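Local structure of YghZ aldo-keto reductase (Escherichia coli, 3N6Q) at residues A162-I167 with P188-Q193; W288-D293 with N316-S321. The protein is an aldo-keto reductase with a TIM-barrel fold, and so probably reduces carbonyl groups of small molecules with a nicotinamide cofactor. All coordinates share one frame; numbering follows the deposited sequence.

Contact 1: residues A162-I167 with P188-Q193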
ATOM      1  N   ALA B 162      -0.887   3.985 -11.828  1.00 12.90           N
ATOM      2  CA  ALA B 162      -1.838   3.922 -12.987  1.00 11.97           C
ATOM      3  C   ALA B 162      -3.276   3.893 -12.416  1.00 12.94           C
ATOM      4  O   ALA B 162      -3.552   3.146 -11.452  1.00 15.52           O
ATOM      5  CB  ALA B 162      -1.586   2.649 -13.780  1.00 12.30           C
ATOM      6  N   LEU B 163      -4.196   4.648 -13.011  1.00 12.61           N
ATOM      7  CA  LEU B 163      -5.595   4.613 -12.511  1.00 14.31           C
ATOM      8  C   LEU B 163      -6.298   3.334 -13.013  1.00 12.70           C
ATOM      9  O   LEU B 163      -7.031   2.701 -12.258  1.00 15.60           O
ATOM     10  CB  LEU B 163      -6.360   5.823 -12.991  1.00 14.21           C
ATOM     11  CG  LEU B 163      -5.889   7.208 -12.466  1.00 15.59           C
ATOM     12  CD1 LEU B 163      -6.853   8.344 -12.860  1.00 16.65           C
ATOM     13  CD2 LEU B 163      -5.728   7.155 -10.942  1.00 22.16           C
ATOM     14  N   TYR B 164      -6.014   2.941 -14.254  1.00 12.28           N
ATOM     15  CA  TYR B 164      -6.660   1.800 -14.925  1.00 13.30           C
ATOM     16  C   TYR B 164      -5.622   1.038 -15.747  1.00 13.28           C
ATOM     17  O   TYR B 164      -4.524   1.556 -16.036  1.00 14.32           O
ATOM     18  CB  TYR B 164      -7.733   2.260 -15.955  1.00 14.76           C
ATOM     19  CG  TYR B 164      -8.844   3.146 -15.416  1.00 16.23           C
ATOM     20  CD1 TYR B 164     -10.031   2.571 -14.913  1.00 15.26           C
ATOM     21  CD2 TYR B 164      -8.745   4.540 -15.483  1.00 13.67           C
ATOM     22  CE1 TYR B 164     -11.112   3.393 -14.519  1.00 14.54           C
ATOM     23  CE2 TYR B 164      -9.791   5.373 -15.042  1.00 15.23           C
ATOM     24  CZ  TYR B 164     -10.988   4.771 -14.610  1.00 13.58           C
ATOM     25  OH  TYR B 164     -12.040   5.543 -14.226  1.00 13.44           O
ATOM     26  N   VAL B 165      -5.955  -0.189 -16.135  1.00 12.48           N
ATOM     27  CA  VAL B 165      -5.014  -0.939 -16.938  1.00 13.53           C
ATOM     28  C   VAL B 165      -5.652  -1.461 -18.233  1.00 15.87           C
ATOM     29  O   VAL B 165      -6.848  -1.677 -18.280  1.00 15.83           O
ATOM     30  CB  VAL B 165      -4.350  -2.095 -16.122  1.00 17.62           C
ATOM     31  CG1 VAL B 165      -3.354  -1.477 -15.109  1.00 12.87           C
ATOM     32  CG2 VAL B 165      -5.370  -2.966 -15.447  1.00 16.65           C
ATOM     33  N   GLY B 166      -4.823  -1.680 -19.238  1.00 14.71           N
ATOM     34  CA  GLY B 166      -5.255  -2.053 -20.615  1.00 15.57           C
ATOM     35  C   GLY B 166      -4.337  -3.166 -21.137  1.00 17.35           C
ATOM     36  O   GLY B 166      -3.241  -3.416 -20.593  1.00 13.84           O
ATOM     37  N   ILE B 167      -4.784  -3.865 -22.164  1.00 11.98           N
ATOM     38  CA  ILE B 167      -3.911  -4.711 -22.929  1.00 12.96           C
ATOM     39  C   ILE B 167      -4.000  -4.395 -24.396  1.00 13.57           C
ATOM     40  O   ILE B 167      -5.009  -3.839 -24.885  1.00 14.07           O
ATOM     41  CB  ILE B 167      -4.164  -6.222 -22.674  1.00 12.00           C
ATOM     42  CG1 ILE B 167      -5.628  -6.583 -23.049  1.00 11.97           C
ATOM     43  CG2 ILE B 167      -4.008  -6.553 -21.193  1.00 14.87           C
ATOM     44  CD1 ILE B 167      -5.940  -8.140 -22.735  1.00 12.13           C
ATOM     45  N   PRO B 188     -10.886  -4.401 -12.729  1.00 19.38           N
ATOM     46  CA  PRO B 188     -11.422  -4.753 -14.059  1.00 18.66           C
ATOM     47  C   PRO B 188     -10.462  -4.363 -15.150  1.00 19.76           C
ATOM     48  O   PRO B 188      -9.908  -3.247 -15.099  1.00 23.99           O
ATOM     49  CB  PRO B 188     -12.708  -3.892 -14.184  1.00 21.45           C
ATOM     50  CG  PRO B 188     -12.519  -2.688 -13.235  1.00 23.63           C
ATOM     51  CD  PRO B 188     -11.436  -3.131 -12.177  1.00 20.39           C
ATOM     52  N   LEU B 189     -10.318  -5.188 -16.181  1.00 16.53           N
ATOM     53  CA  LEU B 189      -9.556  -4.773 -17.364  1.00 15.55           C
ATOM     54  C   LEU B 189     -10.320  -3.615 -18.010  1.00 17.56           C
ATOM     55  O   LEU B 189     -11.496  -3.803 -18.377  1.00 16.40           O
ATOM     56  CB  LEU B 189      -9.448  -5.940 -18.350  1.00 15.64           C
ATOM     57  CG  LEU B 189      -8.727  -5.551 -19.654  1.00 17.26           C
ATOM     58  CD1 LEU B 189      -7.179  -5.131 -19.434  1.00 14.93           C
ATOM     59  CD2 LEU B 189      -8.742  -6.764 -20.632  1.00 16.22           C
ATOM     60  N   LEU B 190      -9.697  -2.436 -18.194  1.00 15.64           N
ATOM     61  CA  LEU B 190     -10.451  -1.295 -18.763  1.00 16.97           C
ATOM     62  C   LEU B 190     -10.746  -1.436 -20.257  1.00 15.50           C
ATOM     63  O   LEU B 190     -11.855  -1.093 -20.739  1.00 14.92           O
ATOM     64  CB  LEU B 190      -9.734   0.038 -18.486  1.00 14.37           C
ATOM     65  CG  LEU B 190     -10.420   1.239 -19.142  1.00 17.84           C
ATOM     66  CD1 LEU B 190     -11.789   1.607 -18.393  1.00 15.39           C
ATOM     67  CD2 LEU B 190      -9.439   2.446 -19.163  1.00 16.28           C
ATOM     68  N   ILE B 191      -9.732  -1.860 -21.011  1.00 14.17           N
ATOM     69  CA  ILE B 191      -9.633  -1.541 -22.430  1.00 12.73           C
ATOM     70  C   ILE B 191      -8.673  -2.489 -23.137  1.00 13.90           C
ATOM     71  O   ILE B 191      -7.640  -2.981 -22.553  1.00 14.50           O
ATOM     72  CB  ILE B 191      -9.271  -0.028 -22.643  1.00 12.39           C
ATOM     73  CG1 ILE B 191      -9.440   0.412 -24.080  1.00 11.79           C
ATOM     74  CG2 ILE B 191      -7.777   0.266 -22.194  1.00 11.28           C
ATOM     75  CD1 ILE B 191      -9.422   2.031 -24.174  1.00 14.06           C
ATOM     76  N   HIS B 192      -8.985  -2.750 -24.416  1.00 14.59           N
ATOM     77  CA  HIS B 192      -8.155  -3.538 -25.302  1.00 14.94           C
ATOM     78  C   HIS B 192      -7.871  -2.638 -26.499  1.00 14.54           C
ATOM     79  O   HIS B 192      -8.800  -1.979 -27.054  1.00 14.33           O
ATOM     80  CB  HIS B 192      -8.911  -4.841 -25.726  1.00 14.88           C
ATOM     81  CG  HIS B 192      -8.083  -5.826 -26.515  1.00 14.41           C
ATOM     82  ND1 HIS B 192      -7.484  -5.514 -27.720  1.00 14.95           N
ATOM     83  CD2 HIS B 192      -7.772  -7.128 -26.269  1.00 13.74           C
ATOM     84  CE1 HIS B 192      -6.865  -6.581 -28.192  1.00 15.33           C
ATOM     85  NE2 HIS B 192      -7.004  -7.567 -27.312  1.00 14.45           N
ATOM     86  N   GLN B 193      -6.599  -2.543 -26.879  1.00 13.35           N
ATOM     87  CA  GLN B 193      -6.219  -1.859 -28.096  1.00 11.64           C
ATOM     88  C   GLN B 193      -5.744  -2.821 -29.178  1.00 14.58           C
ATOM     89  O   GLN B 193      -4.555  -3.191 -29.207  1.00 15.27           O
ATOM     90  CB  GLN B 193      -5.118  -0.791 -27.765  1.00 11.53           C
ATOM     91  CG  GLN B 193      -4.639  -0.045 -28.944  1.00 10.97           C
ATOM     92  CD  GLN B 193      -3.642   1.065 -28.535  1.00 16.43           C
ATOM     93  OE1 GLN B 193      -2.640   1.247 -29.191  1.00 17.98           O
ATOM     94  NE2 GLN B 193      -3.963   1.831 -27.516  1.00 15.58           N
TER
HETATM   95  O   HOH W   1      -8.520  -0.976 -14.847  1.00 16.73           O
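Ile167 O is gripped by two groups from the neighbouring strand: Gln193 N donates a hydrogen bond to it at 2.9 Å and 162°, and His192 CA brings a C-H to the same Ile167 O at 3.2 Å. The imidazole of His192 lies with one face over this oxygen, its NE2 hydrogen-bonded to Tyr170 O. One step back, Ile167 N donates to Ile191 O at 3.0 Å, completing the parallel bridge of Ile167 with His192. Towards the start of the strands the pairing slips by one residue. Leu190 N, not Ile191 N, bonds to Val165 O at 2.9 Å, almost in line with the carbonyl (174°), and a water joins Val165 N to Pro188 O.

On the face shared with His192, Ile167 CG1 stands between the backbone N and the carbonyl carbon (chi1 60°), beside CD2 of the imidazole. The Ile167 and Leu189 side chains cross at about a right angle, Ile167 CD1 lying 3.8 Å from Leu189 CD2, and helix 172-183 packs on both. The reverse face carries Ile191, whose CG2 rests 3.8 Å from Gly166 CA, a close approach that the absence of a side chain on Gly166 allows. At the near end Leu190 CD2 presses on Tyr164 CB at 3.6 Å and reaches CG obliquely, while Tyr164 OH bonds to Glu148 of the second subunit. Gln193 NE2 makes weak hydrogen bonds to Asp61 and Tyr136, consistent with a place where strand ends frame the cofactor pocket in aldo-keto reductases. The pair of strands, joined through helix 172-183, is a right-handed beta-alpha-beta crossover of the TIM barrel.

Contact 2: residues W288-D293 with N316-S321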
ATOM      1  N   TRP B 288     -16.928   4.170 -40.332  1.00 15.01           N
ATOM      2  CA  TRP B 288     -17.200   2.740 -40.358  1.00 14.56           C
ATOM      3  C   TRP B 288     -16.861   2.033 -39.068  1.00 16.22           C
ATOM      4  O   TRP B 288     -17.613   1.225 -38.570  1.00 14.21           O
ATOM      5  CB  TRP B 288     -16.502   2.097 -41.549  1.00 17.63           C
ATOM      6  CG  TRP B 288     -16.857   0.640 -41.724  1.00 19.94           C
ATOM      7  CD1 TRP B 288     -17.819   0.097 -42.583  1.00 21.49           C
ATOM      8  CD2 TRP B 288     -16.196  -0.473 -41.097  1.00 19.80           C
ATOM      9  NE1 TRP B 288     -17.803  -1.308 -42.465  1.00 22.10           N
ATOM     10  CE2 TRP B 288     -16.843  -1.666 -41.541  1.00 21.23           C
ATOM     11  CE3 TRP B 288     -15.149  -0.577 -40.162  1.00 19.56           C
ATOM     12  CZ2 TRP B 288     -16.419  -2.936 -41.133  1.00 23.99           C
ATOM     13  CZ3 TRP B 288     -14.759  -1.834 -39.725  1.00 25.70           C
ATOM     14  CH2 TRP B 288     -15.402  -3.010 -40.202  1.00 27.71           C
ATOM     15  N   LEU B 289     -15.703   2.363 -38.488  1.00 15.57           N
ATOM     16  CA  LEU B 289     -15.382   1.813 -37.173  1.00 15.71           C
ATOM     17  C   LEU B 289     -16.367   2.262 -36.117  1.00 16.37           C
ATOM     18  O   LEU B 289     -16.718   1.486 -35.224  1.00 16.51           O
ATOM     19  CB  LEU B 289     -13.922   2.234 -36.794  1.00 15.23           C
ATOM     20  CG  LEU B 289     -12.862   1.473 -37.612  1.00 15.27           C
ATOM     21  CD1 LEU B 289     -11.459   2.191 -37.517  1.00 15.97           C
ATOM     22  CD2 LEU B 289     -12.719   0.017 -37.021  1.00 18.82           C
ATOM     23  N   LEU B 290     -16.773   3.523 -36.177  1.00 16.71           N
ATOM     24  CA  LEU B 290     -17.581   4.161 -35.136  1.00 15.97           C
ATOM     25  C   LEU B 290     -19.132   4.014 -35.405  1.00 19.31           C
ATOM     26  O   LEU B 290     -19.951   4.690 -34.756  1.00 20.41           O
ATOM     27  CB  LEU B 290     -17.298   5.647 -35.123  1.00 14.41           C
ATOM     28  CG  LEU B 290     -15.907   5.981 -34.512  1.00 13.10           C
ATOM     29  CD1 LEU B 290     -15.605   7.450 -34.644  1.00 13.68           C
ATOM     30  CD2 LEU B 290     -15.808   5.483 -33.026  1.00 15.02           C
ATOM     31  N   LYS B 291     -19.485   3.142 -36.344  1.00 19.87           N
ATOM     32  CA  LYS B 291     -20.878   3.062 -36.851  1.00 22.84           C
ATOM     33  C   LYS B 291     -21.817   2.452 -35.834  1.00 27.57           C
ATOM     34  O   LYS B 291     -23.062   2.545 -35.964  1.00 28.24           O
ATOM     35  CB  LYS B 291     -20.929   2.199 -38.116  1.00 22.83           C
ATOM     36  CG  LYS B 291     -20.614   0.697 -37.890  1.00 19.31           C
ATOM     37  CD  LYS B 291     -20.443  -0.027 -39.298  1.00 19.76           C
ATOM     38  CE  LYS B 291     -19.972  -1.479 -39.210  1.00 23.77           C
ATOM     39  NZ  LYS B 291     -18.563  -1.604 -38.615  1.00 25.08           N
ATOM     40  N   ASP B 292     -21.232   1.754 -34.864  1.00 26.88           N
ATOM     41  CA  ASP B 292     -22.005   1.173 -33.785  1.00 29.56           C
ATOM     42  C   ASP B 292     -21.167   1.210 -32.488  1.00 29.65           C
ATOM     43  O   ASP B 292     -20.094   1.839 -32.429  1.00 29.10           O
ATOM     44  CB  ASP B 292     -22.378  -0.269 -34.141  1.00 29.18           C
ATOM     45  CG  ASP B 292     -21.141  -1.147 -34.416  1.00 36.40           C
ATOM     46  OD1 ASP B 292     -20.032  -0.931 -33.805  1.00 28.75           O
ATOM     47  OD2 ASP B 292     -21.296  -2.072 -35.259  1.00 36.60           O
ATOM     48  N   ASP B 293     -21.586   0.467 -31.473  1.00 26.03           N
ATOM     49  CA  ASP B 293     -21.019   0.764 -30.177  1.00 28.09           C
ATOM     50  C   ASP B 293     -19.952  -0.232 -29.802  1.00 26.23           C
ATOM     51  O   ASP B 293     -19.569  -0.290 -28.662  1.00 29.10           O
ATOM     52  CB  ASP B 293     -22.105   0.875 -29.112  1.00 28.13           C
ATOM     53  CG  ASP B 293     -22.745  -0.450 -28.797  1.00 36.35           C
ATOM     54  OD1 ASP B 293     -22.320  -1.501 -29.363  1.00 37.75           O
ATOM     55  OD2 ASP B 293     -23.694  -0.446 -27.958  1.00 46.91           O
ATOM     56  N   ASN B 316     -19.934  13.405 -38.343  1.00 18.66           N
ATOM     57  CA  ASN B 316     -21.154  13.973 -38.997  1.00 21.02           C
ATOM     58  C   ASN B 316     -21.947  12.947 -39.777  1.00 22.95           C
ATOM     59  O   ASN B 316     -23.066  13.233 -40.241  1.00 22.80           O
ATOM     60  CB  ASN B 316     -20.751  15.127 -39.905  1.00 22.39           C
ATOM     61  CG  ASN B 316     -20.264  16.294 -39.091  1.00 23.57           C
ATOM     62  OD1 ASN B 316     -20.705  16.441 -37.965  1.00 30.10           O
ATOM     63  ND2 ASN B 316     -19.347  17.081 -39.614  1.00 26.02           N
ATOM     64  N   ASN B 317     -21.348  11.771 -40.004  1.00 21.59           N
ATOM     65  CA  ASN B 317     -22.045  10.740 -40.745  1.00 20.43           C
ATOM     66  C   ASN B 317     -21.618   9.370 -40.244  1.00 21.48           C
ATOM     67  O   ASN B 317     -20.761   8.736 -40.875  1.00 20.69           O
ATOM     68  CB  ASN B 317     -21.744  10.859 -42.260  1.00 19.75           C
ATOM     69  CG  ASN B 317     -22.705  10.020 -43.108  1.00 23.78           C
ATOM     70  OD1 ASN B 317     -23.419   9.166 -42.568  1.00 21.44           O
ATOM     71  ND2 ASN B 317     -22.659  10.195 -44.442  1.00 22.94           N
ATOM     72  N   LEU B 318     -22.248   8.887 -39.178  1.00 19.99           N
ATOM     73  CA  LEU B 318     -21.898   7.578 -38.631  1.00 20.57           C
ATOM     74  C   LEU B 318     -22.847   6.487 -39.153  1.00 22.15           C
ATOM     75  O   LEU B 318     -22.783   5.336 -38.707  1.00 21.30           O
ATOM     76  CB  LEU B 318     -21.927   7.639 -37.111  1.00 20.11           C
ATOM     77  CG  LEU B 318     -20.851   8.587 -36.551  1.00 20.38           C
ATOM     78  CD1 LEU B 318     -20.981   8.619 -35.025  1.00 21.02           C
ATOM     79  CD2 LEU B 318     -19.382   8.168 -36.974  1.00 17.89           C
ATOM     80  N   THR B 319     -23.702   6.835 -40.115  1.00 20.00           N
ATOM     81  CA  THR B 319     -24.681   5.785 -40.500  1.00 22.49           C
ATOM     82  C   THR B 319     -24.336   5.135 -41.836  1.00 17.90           C
ATOM     83  O   THR B 319     -24.039   5.830 -42.833  1.00 20.13           O
ATOM     84  CB  THR B 319     -26.138   6.334 -40.519  1.00 22.76           C
ATOM     85  OG1 THR B 319     -26.200   7.367 -41.465  1.00 28.84           O
ATOM     86  CG2 THR B 319     -26.521   6.971 -39.203  1.00 25.68           C
ATOM     87  N   PHE B 320     -24.505   3.813 -41.893  1.00 19.58           N
ATOM     88  CA  PHE B 320     -24.344   3.066 -43.130  1.00 19.22           C
ATOM     89  C   PHE B 320     -25.593   2.191 -43.329  1.00 20.40           C
ATOM     90  O   PHE B 320     -25.998   1.525 -42.414  1.00 21.69           O
ATOM     91  CB  PHE B 320     -23.142   2.108 -43.001  1.00 18.86           C
ATOM     92  CG  PHE B 320     -21.787   2.829 -42.962  1.00 16.92           C
ATOM     93  CD1 PHE B 320     -21.014   2.938 -44.151  1.00 17.10           C
ATOM     94  CD2 PHE B 320     -21.343   3.456 -41.779  1.00 18.48           C
ATOM     95  CE1 PHE B 320     -19.711   3.651 -44.131  1.00 18.50           C
ATOM     96  CE2 PHE B 320     -20.128   4.212 -41.781  1.00 18.20           C
ATOM     97  CZ  PHE B 320     -19.326   4.274 -42.933  1.00 17.85           C
ATOM     98  N   SER B 321     -26.089   2.117 -44.553  1.00 19.61           N
ATOM     99  CA  SER B 321     -27.158   1.144 -44.856  1.00 21.82           C
ATOM    100  C   SER B 321     -26.568  -0.269 -44.985  1.00 22.34           C
ATOM    101  O   SER B 321     -25.346  -0.484 -45.162  1.00 20.15           O
ATOM    102  CB  SER B 321     -27.872   1.536 -46.132  1.00 19.78           C
ATOM    103  OG  SER B 321     -27.066   1.203 -47.233  1.00 20.39           O
TER
HETATM  104  O   HOH W   2     -24.351   4.220 -37.185  1.00 35.85           O
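The C-terminal end of helix 281-289 meets the loop that leads into helix 322-334, with Trp288 and Phe320 forming an edge-to-face (T-shaped) aromatic pair. The five-membered ring of Trp288 turns its edge, at CD1, to the face of Phe320, centroids 5.5 Å apart and planes at 80°. The rim of the phenyl ring also reaches the helix backbone, Phe320 CE2 lying 3.5 Å from Trp288 N, and Phe320 CZ touches Trp288 CB at 3.8 Å. Lys291 CB adds an oblique contact to Phe320 CD2, and Arg277 makes a cation-pi contact with the same ring. The lysine chain then runs back and bends at its end (chi4 -64°), setting NZ 3.4 Å above the plane of the Trp288 indole, over its centre, where Lys291 NZ also bonds to Trp288 O at 3.0 Å. Further along, Leu318 CD2 packs on Leu290 CB at 3.8 Å. An alanine in place of Phe320 would probably open a gap beside Trp288, leaving the indole edge without its facing ring and Arg277 without its cation-pi partner. Leu325 of helix 322-334 touches Trp288, Lys291 and Phe320 alike, whereas Leu290 packs on Val298 of strand 297-300.

How the contacts relate
Following the chain from the N terminus, contact 1 comes first: it closes a loop of 20 residues containing helix 172-183 and joins neighbouring strands of the barrel wall. The chain then passes through strand 218-221, an unmodelled stretch (236-257) and helix 261-276 before contact 2 opens. That one closes a loop of 22 residues, with strand 297-300 and helix 305-312, and ties helix 281-289 to the approach of helix 322-334 in the outer layer. The two loops lie in series, neither nested nor crossed. The centres of contacts 1 and 2 are about 25 Å apart and their nearest atoms about 11 Å, so the two do not touch; round the barrel, strand 218-221 pairs with both 191-193 and 297-300.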